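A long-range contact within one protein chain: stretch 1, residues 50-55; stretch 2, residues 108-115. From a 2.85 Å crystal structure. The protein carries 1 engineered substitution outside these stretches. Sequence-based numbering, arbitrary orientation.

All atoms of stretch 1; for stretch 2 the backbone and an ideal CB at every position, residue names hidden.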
ATOM      1  N   GLU A  50      17.794  -7.251  19.910  1.00110.98           N
ATOM      2  CA  GLU A  50      16.874  -6.990  21.011  1.00122.41           C
ATOM      3  C   GLU A  50      16.889  -5.526  21.444  1.00120.40           C
ATOM      4  O   GLU A  50      15.974  -5.065  22.127  1.00124.32           O
ATOM      5  CB  GLU A  50      17.190  -7.897  22.203  1.00138.08           C
ATOM      6  CG  GLU A  50      17.094  -9.382  21.891  1.00151.33           C
ATOM      7  CD  GLU A  50      15.708  -9.797  21.433  1.00162.51           C
ATOM      8  OE1 GLU A  50      14.736  -9.073  21.738  1.00163.11           O
ATOM      9  OE2 GLU A  50      15.590 -10.848  20.771  1.00168.04           O
ATOM     10  N   ILE A  51      17.927  -4.800  21.043  1.00115.25           N
ATOM     11  CA  ILE A  51      18.044  -3.388  21.390  1.00112.35           C
ATOM     12  C   ILE A  51      17.539  -2.504  20.250  1.00107.16           C
ATOM     13  O   ILE A  51      17.493  -1.280  20.371  1.00112.46           O
ATOM     14  CB  ILE A  51      19.496  -3.006  21.750  1.00120.35           C
ATOM     15  CG1 ILE A  51      19.522  -1.742  22.612  1.00137.01           C
ATOM     16  CG2 ILE A  51      20.335  -2.833  20.493  1.00122.87           C
ATOM     17  CD1 ILE A  51      20.907  -1.355  23.086  1.00150.44           C
ATOM     18  N   LEU A  52      17.160  -3.139  19.146  1.00 95.76           N
ATOM     19  CA  LEU A  52      16.590  -2.432  18.005  1.00 92.78           C
ATOM     20  C   LEU A  52      15.210  -2.993  17.679  1.00 95.16           C
ATOM     21  O   LEU A  52      14.900  -3.271  16.519  1.00 99.72           O
ATOM     22  CB  LEU A  52      17.504  -2.554  16.785  1.00 95.28           C
ATOM     23  CG  LEU A  52      18.902  -1.945  16.896  1.00 91.70           C
ATOM     24  CD1 LEU A  52      19.743  -2.303  15.680  1.00 93.64           C
ATOM     25  CD2 LEU A  52      18.819  -0.436  17.070  1.00 71.29           C
ATOM     26  N   THR A  53      14.386  -3.156  18.709  1.00 86.07           N
ATOM     27  CA  THR A  53      13.078  -3.783  18.554  1.00 92.39           C
ATOM     28  C   THR A  53      11.930  -2.811  18.817  1.00 97.79           C
ATOM     29  O   THR A  53      12.013  -1.958  19.701  1.00106.27           O
ATOM     30  CB  THR A  53      12.931  -5.001  19.485  1.00 83.27           C
ATOM     31  OG1 THR A  53      13.947  -5.965  19.179  1.00 97.24           O
ATOM     32  CG2 THR A  53      11.563  -5.645  19.320  1.00 82.53           C
ATOM     33  N   ASN A  54      10.859  -2.953  18.042  1.00 80.96           N
ATOM     34  CA  ASN A  54       9.660  -2.142  18.217  1.00116.45           C
ATOM     35  C   ASN A  54       8.401  -2.996  18.323  1.00145.90           C
ATOM     36  O   ASN A  54       7.860  -3.460  17.314  1.00170.66           O
ATOM     37  CB  ASN A  54       9.519  -1.128  17.079  1.00126.09           C
ATOM     38  CG  ASN A  54      10.429   0.072  17.251  1.00124.48           C
ATOM     39  OD1 ASN A  54      10.949   0.320  18.339  1.00136.64           O
ATOM     40  ND2 ASN A  54      10.621   0.829  16.177  1.00100.89           N
ATOM     41  N   GLU A  55       7.945  -3.202  19.554  1.00137.19           N
ATOM     42  CA  GLU A  55       6.730  -3.966  19.810  1.00141.40           C
ATOM     43  C   GLU A  55       5.499  -3.092  19.607  1.00142.99           C
ATOM     44  O   GLU A  55       5.576  -2.031  18.987  1.00150.11           O
ATOM     45  CB  GLU A  55       6.742  -4.522  21.234  1.00147.95           C
ATOM     46  CG  GLU A  55       6.861  -3.454  22.311  1.00151.24           C
ATOM     47  CD  GLU A  55       6.730  -4.019  23.713  1.00154.64           C
ATOM     48  OE1 GLU A  55       6.291  -5.180  23.850  1.00146.97           O
ATOM     49  OE2 GLU A  55       7.064  -3.300  24.678  1.00158.10           O
ATOM     50  N   UNK A 108      25.267   6.679  18.195  1.00131.45           N
ATOM     51  CA  UNK A 108      25.022   5.803  19.335  1.00129.30           C
ATOM     52  C   UNK A 108      23.895   4.823  19.026  1.00115.20           C
ATOM     53  O   UNK A 108      22.988   5.133  18.255  1.00112.20           O
ATOM     54  CB  UNK A 108      24.685   6.625  20.580  1.00129.30           C
ATOM     55  N   UNK A 109      23.958   3.640  19.629  1.00116.26           N
ATOM     56  CA  UNK A 109      22.923   2.630  19.432  1.00108.50           C
ATOM     57  C   UNK A 109      21.912   2.654  20.574  1.00110.59           C
ATOM     58  O   UNK A 109      22.033   1.899  21.538  1.00 90.08           O
ATOM     59  CB  UNK A 109      23.551   1.240  19.312  1.00108.50           C
ATOM     60  N   UNK A 110      20.911   3.522  20.456  1.00114.56           N
ATOM     61  CA  UNK A 110      19.910   3.675  21.508  1.00118.34           C
ATOM     62  C   UNK A 110      18.513   3.967  20.964  1.00124.53           C
ATOM     63  O   UNK A 110      18.279   3.932  19.751  1.00127.65           O
ATOM     64  CB  UNK A 110      20.331   4.796  22.461  1.00118.34           C
ATOM     65  N   UNK A 111      17.588   4.252  21.876  1.00128.27           N
ATOM     66  CA  UNK A 111      16.212   4.569  21.515  1.00122.06           C
ATOM     67  C   UNK A 111      16.167   5.713  20.510  1.00112.77           C
ATOM     68  O   UNK A 111      15.260   5.786  19.681  1.00106.30           O
ATOM     69  CB  UNK A 111      15.400   4.927  22.762  1.00122.06           C
ATOM     70  N   UNK A 112      17.148   6.605  20.591  1.00118.26           N
ATOM     71  CA  UNK A 112      17.271   7.688  19.625  1.00132.58           C
ATOM     72  C   UNK A 112      17.486   7.141  18.219  1.00126.56           C
ATOM     73  O   UNK A 112      16.751   7.482  17.293  1.00120.03           O
ATOM     74  CB  UNK A 112      18.421   8.620  20.012  1.00132.58           C
ATOM     75  N   UNK A 113      18.493   6.288  18.069  1.00126.38           N
ATOM     76  CA  UNK A 113      18.743   5.619  16.798  1.00119.57           C
ATOM     77  C   UNK A 113      17.522   4.812  16.383  1.00116.50           C
ATOM     78  O   UNK A 113      17.206   4.708  15.197  1.00120.91           O
ATOM     79  CB  UNK A 113      19.974   4.716  16.893  1.00119.57           C
ATOM     80  N   UNK A 114      16.835   4.241  17.368  1.00110.88           N
ATOM     81  CA  UNK A 114      15.650   3.437  17.100  1.00110.61           C
ATOM     82  C   UNK A 114      14.506   4.281  16.540  1.00106.41           C
ATOM     83  O   UNK A 114      13.759   3.830  15.672  1.00 93.60           O
ATOM     84  CB  UNK A 114      15.198   2.727  18.378  1.00110.61           C
ATOM     85  N   UNK A 115      14.377   5.506  17.040  1.00109.96           N
ATOM     86  CA  UNK A 115      13.312   6.403  16.607  1.00112.53           C
ATOM     87  C   UNK A 115      13.754   7.293  15.449  1.00109.97           C
ATOM     88  O   UNK A 115      13.231   8.393  15.266  1.00108.77           O
ATOM     89  CB  UNK A 115      12.845   7.268  17.779  1.00112.53           C
TER

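Position 108 is extended, and nothing of stretch 1 lies within 5.5 Å of its ideal CB. This contact sets no rule there, and many side chains would serve. The deposited residue is Arg108, which plays no part in the contact.

At position 109 CA-to-CB points sideways. The ideal CB lies 5.3 Å from Ile51 CD1 and 5.5 Å from Leu52 CD2, so stretch 1 offers methyl groups and no polar partner. A small or medium apolar residue would suit. Ala109 is found, and the closer touch comes from its backbone: Ile51 CD1 packs 3.8 Å from Ala109 O, reached by an Ile51 side chain with both chi angles t.

Position 110 points away from stretch 1, but its phi/psi of -145/-173 is extended just before a helical run, and the backbone N of 113 is turned back toward it. That is a capping site, which favours Asp, Asn, Ser or Thr. Asp110 takes it with chi1 at p: its OD1 accepts from the backbone N of 113 at 3.2 Å, nearly straight at 167°.

Position 111 opens the helix and points away, so polar residues suit it. Gln111 folds its end back along its own stretch, reaching toward 115. Position 112 is out of reach of stretch 1, leaving the choice to other surroundings; Asn112 uses its ND2 in a hydrogen bond elsewhere in the structure.

Position 113 points toward stretch 1, with its ideal CB 5.3 Å from Leu52 CD2. Leu, Ile, Val or Met could meet that methyl. Leu113 does so with chi1 t and chi2 p, bringing its CD2 to 4.2 Å from Leu52 CD2, an apolar contact between side chains.

Position 114 also points toward stretch 1, and its CA is 6.0 Å from the CA of Leu52. Its ideal CB is 5.0 Å from Leu52 CD2 and 5.0 Å from Ile51 O, leaving room for a branched apolar chain such as Leu, or perhaps Met, over the backbone of 51-54. Leu114 has the largest covered area of either stretch. Its CD1 lies 3.8 Å from Leu52 C and its CD2 3.4 Å from Thr53 O, so the two methyls rest against main chain as well as side chains. With no hydrogen bond across the stretches, packing carries the contact.

At position 115 the chain leaves helical geometry and CA-to-CB points sideways, with nothing of stretch 1 within 5.5 Å of the ideal CB. Polar residues fit; Asp115 OD2 accepts a weak hydrogen bond from Gln111 NE2 at 3.1 Å.

Stretch 2 (108-115) RADQNLLD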
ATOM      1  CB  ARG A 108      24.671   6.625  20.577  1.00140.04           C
ATOM      2  CG  ARG A 108      25.680   7.712  20.906  1.00151.39           C
ATOM      3  CD  ARG A 108      25.325   8.435  22.196  1.00156.93           C
ATOM      4  NE  ARG A 108      26.247   9.533  22.475  1.00163.84           N
ATOM      5  CZ  ARG A 108      26.193  10.297  23.561  1.00173.97           C
ATOM      6  NH1 ARG A 108      25.260  10.084  24.479  1.00179.76           N
ATOM      7  NH2 ARG A 108      27.073  11.275  23.732  1.00176.51           N
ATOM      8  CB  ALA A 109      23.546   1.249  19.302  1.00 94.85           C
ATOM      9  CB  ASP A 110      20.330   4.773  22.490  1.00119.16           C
ATOM     10  CG  ASP A 110      20.487   6.128  21.823  1.00131.75           C
ATOM     11  OD1 ASP A 110      20.538   6.181  20.576  1.00133.84           O
ATOM     12  OD2 ASP A 110      20.562   7.142  22.548  1.00140.15           O
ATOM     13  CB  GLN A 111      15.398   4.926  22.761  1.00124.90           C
ATOM     14  CG  GLN A 111      13.944   5.273  22.479  1.00122.03           C
ATOM     15  CD  GLN A 111      13.154   4.095  21.943  1.00113.65           C
ATOM     16  OE1 GLN A 111      13.619   2.955  21.973  1.00113.79           O
ATOM     17  NE2 GLN A 111      11.950   4.363  21.453  1.00116.58           N
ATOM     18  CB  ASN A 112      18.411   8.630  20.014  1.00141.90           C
ATOM     19  CG  ASN A 112      18.014   9.602  21.107  1.00134.00           C
ATOM     20  OD1 ASN A 112      16.832   9.877  21.308  1.00110.30           O
ATOM     21  ND2 ASN A 112      19.004  10.132  21.817  1.00140.60           N
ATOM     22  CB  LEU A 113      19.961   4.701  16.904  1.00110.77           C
ATOM     23  CG  LEU A 113      20.166   3.729  15.739  1.00103.30           C
ATOM     24  CD1 LEU A 113      20.361   4.484  14.433  1.00103.06           C
ATOM     25  CD2 LEU A 113      21.341   2.801  16.008  1.00 97.13           C
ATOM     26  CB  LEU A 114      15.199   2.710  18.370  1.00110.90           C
ATOM     27  CG  LEU A 114      14.073   1.690  18.196  1.00108.75           C
ATOM     28  CD1 LEU A 114      14.402   0.713  17.079  1.00 94.44           C
ATOM     29  CD2 LEU A 114      13.814   0.953  19.501  1.00120.54           C
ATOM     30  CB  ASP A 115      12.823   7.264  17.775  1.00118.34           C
ATOM     31  CG  ASP A 115      12.036   6.468  18.797  1.00122.37           C
ATOM     32  OD1 ASP A 115      11.758   5.277  18.540  1.00117.86           O
ATOM     33  OD2 ASP A 115      11.692   7.034  19.856  1.00122.96           O
TER
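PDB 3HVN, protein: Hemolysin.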